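Local structure of alpha-glucosidase ([Eubacterium] rectale, 6PNR) at residues Ile244-Gly249 and Gln533-Glu538; Glu251-Leu256 and Ile270-Trp275; Lys259-Asn264 and Lys311-Leu316. The protein is a family 31 glycoside hydrolase that acts as a sulfoquinovosidase, probably cleaving alpha-glycosidic bonds to the sulfonated sugar of sulfolipids. All blocks are in the same frame, centred on the assembly; numbering follows the deposited sequence.

Contact 1 of 3, residues Ile244-Gly249 and Gln533-Glu538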
loop_
_atom_site.group_PDB
_atom_site.type_symbol
_atom_site.label_atom_id
_atom_site.label_comp_id
_atom_site.label_asym_id
_atom_site.label_seq_id
_atom_site.Cartn_x
_atom_site.Cartn_y
_atom_site.Cartn_z
ATOM N N ILE A 244 38.815 3.359 -9.731
ATOM C CA ILE A 244 38.065 2.912 -10.906
ATOM C C ILE A 244 37.483 1.520 -10.667
ATOM O O ILE A 244 38.191 0.586 -10.267
ATOM C CB ILE A 244 38.936 2.949 -12.178
ATOM C CG1 ILE A 244 40.215 2.140 -12.022
ATOM C CG2 ILE A 244 39.275 4.393 -12.533
ATOM C CD1 ILE A 244 40.859 1.784 -13.358
ATOM N N GLY A 245 36.178 1.392 -10.889
ATOM C CA GLY A 245 35.507 0.121 -10.720
ATOM C C GLY A 245 35.419 -0.581 -12.057
ATOM O O GLY A 245 34.648 -0.163 -12.924
ATOM N N VAL A 246 36.231 -1.616 -12.249
ATOM C CA VAL A 246 36.296 -2.364 -13.498
ATOM C C VAL A 246 36.253 -3.847 -13.153
ATOM O O VAL A 246 36.401 -4.243 -11.997
ATOM C CB VAL A 246 37.559 -2.037 -14.328
ATOM C CG1 VAL A 246 37.625 -0.550 -14.642
ATOM C CG2 VAL A 246 38.822 -2.505 -13.591
ATOM N N GLN A 247 36.042 -4.668 -14.177
ATOM C CA GLN A 247 35.866 -6.099 -13.986
ATOM C C GLN A 247 36.347 -6.817 -15.230
ATOM O O GLN A 247 36.630 -6.198 -16.258
ATOM C CB GLN A 247 34.399 -6.484 -13.738
ATOM C CG GLN A 247 33.764 -5.958 -12.455
ATOM C CD GLN A 247 32.288 -6.321 -12.372
ATOM O OE1 GLN A 247 31.875 -7.059 -11.484
ATOM N NE2 GLN A 247 31.494 -5.820 -13.312
ATOM N N GLY A 248 36.438 -8.139 -15.115
ATOM C CA GLY A 248 36.639 -9.010 -16.262
ATOM C C GLY A 248 37.878 -9.870 -16.224
ATOM O O GLY A 248 38.132 -10.592 -17.200
ATOM N N GLY A 249 38.680 -9.841 -15.165
ATOM C CA GLY A 249 39.912 -10.613 -15.125
ATOM C C GLY A 249 41.130 -9.765 -15.451
ATOM O O GLY A 249 41.037 -8.593 -15.831
ATOM N N GLN A 533 29.678 3.348 -19.730
ATOM C CA GLN A 533 30.869 3.352 -18.882
ATOM C C GLN A 533 31.779 4.488 -19.320
ATOM O O GLN A 533 31.876 4.775 -20.513
ATOM C CB GLN A 533 31.635 2.024 -18.975
ATOM C CG GLN A 533 30.757 0.787 -18.869
ATOM C CD GLN A 533 30.102 0.656 -17.498
ATOM O OE1 GLN A 533 30.506 1.322 -16.531
ATOM N NE2 GLN A 533 29.084 -0.196 -17.408
ATOM N N TYR A 534 32.446 5.137 -18.356
ATOM C CA TYR A 534 33.291 6.276 -18.690
ATOM C C TYR A 534 34.307 5.943 -19.774
ATOM O O TYR A 534 34.642 6.808 -20.595
ATOM C CB TYR A 534 34.021 6.795 -17.440
ATOM C CG TYR A 534 35.205 5.951 -16.966
ATOM C CD1 TYR A 534 36.475 6.132 -17.499
ATOM C CD2 TYR A 534 35.046 4.993 -15.965
ATOM C CE1 TYR A 534 37.560 5.361 -17.073
ATOM C CE2 TYR A 534 36.115 4.224 -15.527
ATOM C CZ TYR A 534 37.378 4.425 -16.083
ATOM O OH TYR A 534 38.442 3.674 -15.672
ATOM N N TYR A 535 34.814 4.711 -19.790
ATOM C CA TYR A 535 35.824 4.317 -20.764
ATOM C C TYR A 535 35.239 4.015 -22.141
ATOM O O TYR A 535 35.988 3.612 -23.035
ATOM C CB TYR A 535 36.611 3.111 -20.248
ATOM C CG TYR A 535 35.786 1.955 -19.706
ATOM C CD1 TYR A 535 35.157 1.059 -20.563
ATOM C CD2 TYR A 535 35.682 1.733 -18.340
ATOM C CE1 TYR A 535 34.411 -0.007 -20.073
ATOM C CE2 TYR A 535 34.936 0.676 -17.838
ATOM C CZ TYR A 535 34.321 -0.200 -18.699
ATOM O OH TYR A 535 33.593 -1.254 -18.190
ATOM N N ASP A 536 33.931 4.202 -22.326
ATOM C CA ASP A 536 33.298 4.050 -23.630
ATOM C C ASP A 536 33.515 5.255 -24.531
ATOM O O ASP A 536 33.306 5.142 -25.740
ATOM C CB ASP A 536 31.782 3.865 -23.494
ATOM C CG ASP A 536 31.377 2.501 -22.935
ATOM O OD1 ASP A 536 32.217 1.577 -22.863
ATOM O OD2 ASP A 536 30.190 2.372 -22.558
ATOM N N ASP A 537 33.890 6.409 -23.980
ATOM C CA ASP A 537 33.731 7.676 -24.683
ATOM C C ASP A 537 34.954 8.546 -24.443
ATOM O O ASP A 537 35.251 8.865 -23.289
ATOM C CB ASP A 537 32.470 8.395 -24.193
ATOM C CG ASP A 537 32.185 9.674 -24.964
ATOM O OD1 ASP A 537 31.839 9.573 -26.165
ATOM O OD2 ASP A 537 32.271 10.769 -24.366
ATOM N N GLU A 538 35.645 8.958 -25.520
ATOM C CA GLU A 538 36.878 9.725 -25.331
ATOM C C GLU A 538 36.599 11.079 -24.683
ATOM O O GLU A 538 37.349 11.513 -23.806
ATOM C CB GLU A 538 37.611 9.915 -26.664
ATOM C CG GLU A 538 38.175 8.631 -27.260
ATOM C CD GLU A 538 39.168 7.935 -26.343
ATOM O OE1 GLU A 538 39.978 8.636 -25.702
ATOM O OE2 GLU A 538 39.150 6.684 -26.267
#

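Contact 2 of 3, residues Glu251-Leu256 and Ile270-Trp275. With 9VH ([(3~{S},4~{R},5~{R})-4,5-bis(oxidanyl)piperidin-3-yl]methanesulfonic acid), chain C.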
loop_
_atom_site.group_PDB
_atom_site.type_symbol
_atom_site.label_atom_id
_atom_site.label_comp_id
_atom_site.label_asym_id
_atom_site.label_seq_id
_atom_site.Cartn_x
_atom_site.Cartn_y
_atom_site.Cartn_z
ATOM N N GLU A 251 43.439 -9.412 -17.883
ATOM C CA GLU A 251 43.669 -8.651 -19.106
ATOM C C GLU A 251 42.708 -7.468 -19.217
ATOM O O GLU A 251 43.119 -6.355 -19.563
ATOM C CB GLU A 251 43.550 -9.567 -20.327
ATOM C CG GLU A 251 43.646 -8.812 -21.654
ATOM C CD GLU A 251 43.349 -9.702 -22.857
ATOM O OE1 GLU A 251 42.826 -10.820 -22.662
ATOM O OE2 GLU A 251 43.641 -9.284 -23.995
ATOM N N ARG A 252 41.420 -7.680 -18.934
ATOM C CA ARG A 252 40.468 -6.580 -19.121
ATOM C C ARG A 252 40.635 -5.506 -18.042
ATOM O O ARG A 252 40.683 -4.304 -18.346
ATOM C CB ARG A 252 39.028 -7.103 -19.135
ATOM C CG ARG A 252 37.989 -6.022 -19.492
ATOM C CD ARG A 252 36.556 -6.563 -19.524
ATOM N NE ARG A 252 35.594 -5.555 -20.002
ATOM C CZ ARG A 252 35.046 -4.590 -19.259
ATOM N NH1 ARG A 252 35.350 -4.456 -17.968
ATOM N NH2 ARG A 252 34.184 -3.738 -19.807
ATOM N N SER A 253 40.700 -5.920 -16.774
ATOM C CA SER A 253 40.759 -4.951 -15.679
ATOM C C SER A 253 42.051 -4.147 -15.719
ATOM O O SER A 253 42.024 -2.911 -15.712
ATOM C CB SER A 253 40.611 -5.666 -14.331
ATOM O OG SER A 253 39.283 -6.115 -14.153
ATOM N N PHE A 254 43.200 -4.822 -15.758
ATOM C CA PHE A 254 44.438 -4.050 -15.821
ATOM C C PHE A 254 44.604 -3.366 -17.173
ATOM O O PHE A 254 45.264 -2.319 -17.251
ATOM C CB PHE A 254 45.633 -4.936 -15.470
ATOM C CG PHE A 254 45.605 -5.421 -14.026
ATOM C CD1 PHE A 254 45.730 -4.522 -12.981
ATOM C CD2 PHE A 254 45.415 -6.754 -13.724
ATOM C CE1 PHE A 254 45.688 -4.949 -11.659
ATOM C CE2 PHE A 254 45.365 -7.188 -12.408
ATOM C CZ PHE A 254 45.503 -6.280 -11.372
ATOM N N GLY A 255 43.973 -3.902 -18.224
ATOM C CA GLY A 255 43.907 -3.177 -19.481
ATOM C C GLY A 255 43.159 -1.861 -19.367
ATOM O O GLY A 255 43.576 -0.848 -19.933
ATOM N N LEU A 256 42.039 -1.859 -18.640
ATOM C CA LEU A 256 41.274 -0.627 -18.456
ATOM C C LEU A 256 42.020 0.365 -17.566
ATOM O O LEU A 256 41.903 1.586 -17.749
ATOM C CB LEU A 256 39.896 -0.960 -17.876
ATOM C CG LEU A 256 38.906 -1.482 -18.928
ATOM C CD1 LEU A 256 37.657 -2.045 -18.285
ATOM C CD2 LEU A 256 38.564 -0.386 -19.893
ATOM N N ILE A 270 42.540 0.676 -8.219
ATOM C CA ILE A 270 41.661 -0.118 -9.078
ATOM C C ILE A 270 40.819 -1.005 -8.171
ATOM O O ILE A 270 41.355 -1.750 -7.342
ATOM C CB ILE A 270 42.466 -0.934 -10.108
ATOM C CG1 ILE A 270 41.531 -1.732 -11.017
ATOM C CG2 ILE A 270 43.481 -1.862 -9.420
ATOM C CD1 ILE A 270 42.264 -2.591 -12.037
ATOM N N TRP A 271 39.496 -0.888 -8.286
ATOM C CA TRP A 271 38.556 -1.644 -7.467
ATOM C C TRP A 271 37.934 -2.711 -8.360
ATOM O O TRP A 271 37.121 -2.389 -9.235
ATOM C CB TRP A 271 37.481 -0.726 -6.865
ATOM C CG TRP A 271 36.361 -1.481 -6.244
ATOM C CD1 TRP A 271 36.451 -2.436 -5.269
ATOM C CD2 TRP A 271 34.973 -1.356 -6.558
ATOM N NE1 TRP A 271 35.197 -2.913 -4.959
ATOM C CE2 TRP A 271 34.274 -2.268 -5.741
ATOM C CE3 TRP A 271 34.253 -0.564 -7.463
ATOM C CZ2 TRP A 271 32.889 -2.416 -5.802
ATOM C CZ3 TRP A 271 32.871 -0.715 -7.520
ATOM C CH2 TRP A 271 32.209 -1.633 -6.701
ATOM N N CYS A 272 38.341 -3.974 -8.170
ATOM C CA CYS A 272 37.806 -5.098 -8.941
ATOM C C CYS A 272 36.916 -5.916 -8.024
ATOM O O CYS A 272 37.401 -6.790 -7.299
ATOM C CB CYS A 272 38.914 -5.972 -9.523
ATOM S SG CYS A 272 39.976 -5.122 -10.676
ATOM N N GLN A 273 35.607 -5.661 -8.074
ATOM C CA GLN A 273 34.717 -6.409 -7.195
ATOM C C GLN A 273 34.661 -7.886 -7.550
ATOM O O GLN A 273 34.312 -8.700 -6.688
ATOM C CB GLN A 273 33.303 -5.815 -7.214
ATOM C CG GLN A 273 32.573 -5.911 -8.549
ATOM C CD GLN A 273 31.072 -5.629 -8.397
ATOM O OE1 GLN A 273 30.621 -5.141 -7.355
ATOM N NE2 GLN A 273 30.304 -5.933 -9.430
ATOM N N ASP A 274 34.996 -8.255 -8.790
ATOM C CA ASP A 274 35.034 -9.659 -9.192
ATOM C C ASP A 274 36.408 -10.289 -8.957
ATOM O O ASP A 274 36.727 -11.315 -9.573
ATOM C CB ASP A 274 34.611 -9.819 -10.661
ATOM C CG ASP A 274 35.624 -9.238 -11.643
ATOM O OD1 ASP A 274 36.532 -8.499 -11.207
ATOM O OD2 ASP A 274 35.519 -9.516 -12.863
ATOM N N TRP A 275 37.219 -9.700 -8.072
ATOM C CA TRP A 275 38.504 -10.294 -7.715
ATOM C C TRP A 275 38.342 -11.759 -7.331
ATOM O O TRP A 275 39.264 -12.565 -7.520
ATOM C CB TRP A 275 39.149 -9.504 -6.556
ATOM C CG TRP A 275 38.506 -9.827 -5.227
ATOM C CD1 TRP A 275 37.247 -9.474 -4.816
ATOM C CD2 TRP A 275 39.073 -10.607 -4.153
ATOM N NE1 TRP A 275 37.000 -9.979 -3.556
ATOM C CE2 TRP A 275 38.100 -10.683 -3.134
ATOM C CE3 TRP A 275 40.312 -11.241 -3.956
ATOM C CZ2 TRP A 275 38.331 -11.363 -1.928
ATOM C CZ3 TRP A 275 40.535 -11.925 -2.765
ATOM C CH2 TRP A 275 39.551 -11.975 -1.765
HETATM O O1 9VH C . 26.050 -8.445 -7.590
HETATM S S1 9VH C . 26.610 -8.705 -6.276
HETATM O O2 9VH C . 25.556 -8.829 -5.299
HETATM O O3 9VH C . 27.533 -9.814 -6.310
HETATM C C1 9VH C . 27.547 -7.252 -5.891
HETATM C C2 9VH C . 26.709 -5.978 -5.726
HETATM C C3 9VH C . 25.990 -6.056 -4.388
HETATM N N1 9VH C . 25.367 -4.832 -3.886
HETATM C C4 9VH C . 26.283 -3.691 -3.911
HETATM C C5 9VH C . 26.831 -3.493 -5.315
HETATM O O4 9VH C . 27.710 -2.370 -5.294
HETATM C C6 9VH C . 27.593 -4.732 -5.762
HETATM O O5 9VH C . 28.122 -4.548 -7.072
#

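Contact 3 of 3, residues Lys259-Asn264 and Lys311-Leu316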
loop_
_atom_site.group_PDB
_atom_site.type_symbol
_atom_site.label_atom_id
_atom_site.label_comp_id
_atom_site.label_asym_id
_atom_site.label_seq_id
_atom_site.Cartn_x
_atom_site.Cartn_y
_atom_site.Cartn_z
ATOM N N LYS A 259 44.376 2.010 -19.929
ATOM C CA LYS A 259 43.621 2.958 -20.748
ATOM C C LYS A 259 43.309 4.225 -19.966
ATOM O O LYS A 259 43.475 5.345 -20.465
ATOM C CB LYS A 259 42.317 2.303 -21.242
ATOM C CG LYS A 259 41.507 3.167 -22.198
ATOM C CD LYS A 259 40.204 2.467 -22.591
ATOM C CE LYS A 259 39.639 3.047 -23.881
ATOM N NZ LYS A 259 38.443 2.299 -24.389
ATOM N N THR A 260 42.859 4.064 -18.726
ATOM C CA THR A 260 42.544 5.225 -17.898
ATOM C C THR A 260 43.772 6.107 -17.698
ATOM O O THR A 260 43.727 7.327 -17.919
ATOM C CB THR A 260 41.983 4.747 -16.560
ATOM O OG1 THR A 260 40.813 3.956 -16.818
ATOM C CG2 THR A 260 41.624 5.938 -15.672
ATOM N N LEU A 261 44.891 5.495 -17.319
ATOM C CA LEU A 261 46.136 6.240 -17.157
ATOM C C LEU A 261 46.593 6.858 -18.477
ATOM O O LEU A 261 47.101 7.987 -18.499
ATOM C CB LEU A 261 47.221 5.326 -16.586
ATOM C CG LEU A 261 46.983 4.814 -15.161
ATOM C CD1 LEU A 261 47.896 3.625 -14.860
ATOM C CD2 LEU A 261 47.187 5.926 -14.137
ATOM N N ASP A 262 46.430 6.134 -19.587
ATOM C CA ASP A 262 46.838 6.684 -20.879
ATOM C C ASP A 262 46.060 7.947 -21.214
ATOM O O ASP A 262 46.579 8.829 -21.909
ATOM C CB ASP A 262 46.656 5.650 -21.992
ATOM C CG ASP A 262 46.971 6.218 -23.372
ATOM O OD1 ASP A 262 48.158 6.515 -23.645
ATOM O OD2 ASP A 262 46.026 6.384 -24.175
ATOM N N ARG A 263 44.827 8.060 -20.721
ATOM C CA ARG A 263 43.992 9.231 -20.931
ATOM C C ARG A 263 44.232 10.311 -19.878
ATOM O O ARG A 263 43.430 11.243 -19.774
ATOM C CB ARG A 263 42.510 8.825 -20.955
ATOM C CG ARG A 263 41.941 8.593 -22.364
ATOM C CD ARG A 263 42.759 7.604 -23.178
ATOM N NE ARG A 263 41.970 7.064 -24.290
ATOM C CZ ARG A 263 42.274 5.955 -24.949
ATOM N NH1 ARG A 263 43.361 5.255 -24.620
ATOM N NH2 ARG A 263 41.490 5.541 -25.930
ATOM N N ASN A 264 45.298 10.192 -19.088
ATOM C CA ASN A 264 45.710 11.225 -18.128
ATOM C C ASN A 264 44.697 11.424 -17.004
ATOM O O ASN A 264 44.602 12.511 -16.422
ATOM C CB ASN A 264 45.984 12.558 -18.830
ATOM C CG ASN A 264 47.013 12.427 -19.924
ATOM O OD1 ASN A 264 48.006 11.700 -19.777
ATOM N ND2 ASN A 264 46.769 13.099 -21.047
ATOM N N LYS A 311 53.777 1.330 -8.905
ATOM C CA LYS A 311 53.406 2.475 -9.726
ATOM C C LYS A 311 52.503 3.460 -8.997
ATOM O O LYS A 311 51.961 4.368 -9.634
ATOM C CB LYS A 311 52.715 2.007 -11.012
ATOM C CG LYS A 311 53.619 1.275 -11.986
ATOM C CD LYS A 311 52.818 0.724 -13.179
ATOM C CE LYS A 311 51.995 1.820 -13.883
ATOM N NZ LYS A 311 51.145 1.308 -15.011
ATOM N N GLY A 312 52.325 3.303 -7.682
ATOM C CA GLY A 312 51.507 4.229 -6.922
ATOM C C GLY A 312 50.020 3.948 -6.932
ATOM O O GLY A 312 49.227 4.861 -6.676
ATOM N N ILE A 313 49.601 2.716 -7.221
ATOM C CA ILE A 313 48.184 2.409 -7.400
ATOM C C ILE A 313 47.804 1.274 -6.463
ATOM O O ILE A 313 48.479 0.238 -6.430
ATOM C CB ILE A 313 47.864 2.052 -8.865
ATOM C CG1 ILE A 313 48.142 3.267 -9.746
ATOM C CG2 ILE A 313 46.400 1.603 -9.027
ATOM C CD1 ILE A 313 48.219 2.952 -11.195
ATOM N N LYS A 314 46.715 1.459 -5.714
ATOM C CA LYS A 314 46.272 0.416 -4.796
ATOM C C LYS A 314 45.271 -0.523 -5.475
ATOM O O LYS A 314 44.697 -0.205 -6.522
ATOM C CB LYS A 314 45.657 1.040 -3.539
ATOM C CG LYS A 314 46.600 2.027 -2.765
ATOM C CD LYS A 314 47.963 1.408 -2.461
ATOM C CE LYS A 314 48.826 2.347 -1.590
ATOM N NZ LYS A 314 50.192 1.776 -1.360
ATOM N N PHE A 315 45.068 -1.699 -4.869
ATOM C CA PHE A 315 44.081 -2.662 -5.346
ATOM C C PHE A 315 43.010 -2.819 -4.276
ATOM O O PHE A 315 43.336 -2.983 -3.095
ATOM C CB PHE A 315 44.718 -4.017 -5.671
ATOM C CG PHE A 315 43.778 -4.989 -6.354
ATOM C CD1 PHE A 315 42.861 -5.735 -5.614
ATOM C CD2 PHE A 315 43.811 -5.158 -7.732
ATOM C CE1 PHE A 315 41.988 -6.629 -6.237
ATOM C CE2 PHE A 315 42.944 -6.054 -8.358
ATOM C CZ PHE A 315 42.036 -6.786 -7.608
ATOM N N LEU A 316 41.741 -2.754 -4.682
ATOM C CA LEU A 316 40.609 -2.878 -3.769
ATOM C C LEU A 316 39.691 -4.015 -4.202
ATOM O O LEU A 316 39.514 -4.274 -5.395
ATOM C CB LEU A 316 39.797 -1.568 -3.669
ATOM C CG LEU A 316 40.546 -0.344 -3.104
ATOM C CD1 LEU A 316 41.380 0.381 -4.178
ATOM C CD2 LEU A 316 39.589 0.612 -2.413
#

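Contact 1 of 3, residues Ile244-Gly249 and Gln533-Glu538
I244 presses its branched side chain against the phenol end of Y534, and the two side chains cross at about a right angle. The closest approach is that of I244 CG2 to Y534 OH, 3.3 Å, and three carbons gather round that oxygen: CD1 of I244 lies 3.8 Å from Y534 OH, with CB between the two in distance. With chi1 at 55°, CG1 of I244 sits between the backbone N and the carbonyl carbon, which leaves CG2 beside the backbone N and turned to the tyrosine. A beta-branched residue suits the strand, and a tyrosine suits its partner, since its ring can be buried while its hydroxyl hydrogen-bonds to T260 OG1 on helix 250-262. The strand is 242-245, which runs beside strand 267-271 in the parallel sheet of the TIM barrel, and the 3-10 turn 534-536 leads into helix 538-568, so the contact joins a barrel strand to the turn that starts helix 538-568. Next along, the fit relaxes: CG1 of V246 stays 4.4 Å from Y535 CE2, a light apolar touch. The tyrosines pack on each other, with CD2 of Y535 3.8 Å above one face of the Y534 ring, toward its rim, while CZ of Y534 lies at the edge of the Y535 ring, in its plane. Y535 OH bonds to E524. Beyond them the turn reaches solvent at exposed D536, whose OD2 accepts from Q533 N at 3.0 Å, from well above the carboxylate plane. D537, at the N-cap of helix 538-568, salt-bridges K504 through OD2.

Contact 2 of 3, residues Glu251-Leu256 and Ile270-Trp275
The ring of F254 overlaps the end of I270 obliquely, the two side chains crossing at about a right angle with F254 CD1 4.1 Å from I270 CD1. That same methyl also reaches the helix backbone, lying 3.7 Å from S253 O, because I270 is stretched out with CG1 anti to the backbone N (chi1 -179°). Beside it SG of C272 comes 3.7 Å from S253 OG and equally near its CB. Serine and cysteine are small enough to let helix and strand come close, and the serine hydroxyl is satisfied by Y298 OH. These residues join the helix and second strand of the beta-alpha-beta unit formed by strand 242-245, helix 250-262 and strand 267-271 in the TIM barrel. Past the strand the chain turns to the active-site pocket, where O5 of the bound inhibitor donates to Q273 OE1 at 2.6 Å. NE2 of Q273 bonds Q247 OE1, which fixes the flip of the group with its oxygen toward the ligand. A leucine in place of Q273 would probably leave the inhibitor hydroxyl without this acceptor and Q247 OE1 without its donor. R286, W289 and H523 also hydrogen-bond the inhibitor.

Contact 3 of 3, residues Lys259-Asn264 and Lys311-Leu316
L261 and I313 meet tip to tip, CD1 to CD1 at 3.7 Å, on the outer layer of the TIM barrel, where the end of helix 250-262 lies beside the turn that leads from helix 301-310 into strand 314-319. L261 also has K311 at its side: CD1 of the leucine is 4.0 Å from K311 NZ, a van der Waals touch with the end of a lysine whose bend at chi3 (54°) brings its amine end beside the leucine tip. Leucine suits this partly exposed spot, since its branched end can lie against isoleucine on the inner side and against the exposed lysine at the surface.

The next shell sets these tips in place. I313 is buried against L257 and I308, so it is held between helices 250-262 and 301-310, and L261 also leans on V267 of strand 267-271. K311 also touches D258. The turn itself is a Schellman motif closing helix 301-310, with I313 N bonded to I308 O and G312 N to N309 O; G312 is its C-prime residue, and its positive phi (84°) makes glycine the natural choice, because a side chain there would press on the preceding carbonyl. Helix 250-262 ends as well, R263 being the first residue to leave helical angles, and N264 N turns back to L261 O. R263 bridges by NH2 to E538 at the start of helix 538-568 and by NH1 to D262 OD2 in a salt bridge whose hydrogen bond is bent and weak, while CG of K259 lies 3.7 Å above one face of the R263 guanidinium, toward its rim.

How the contacts relate
After the N-terminal beta sheets the chain enters the barrel with strand 242-245, then helix 250-262, strand 267-271, helix 301-310 and strand 314-319. Contact 2 closes the shortest loop, bringing 251-256 onto 270-275, and contact 3 closes a longer one from 259-264 to 311-316. Their segments alternate, so these two loops cross, sharing the one helix and meeting where strands 267-271 and 314-319 pair in the barrel sheet. Both are nested inside the long loop of contact 1, which runs from 244-249 to 533-538. Contact 1 thereby brings the entrance to late helix 538-568 against the first of these strands, and all three contacts lie on the same side of the chain's centre.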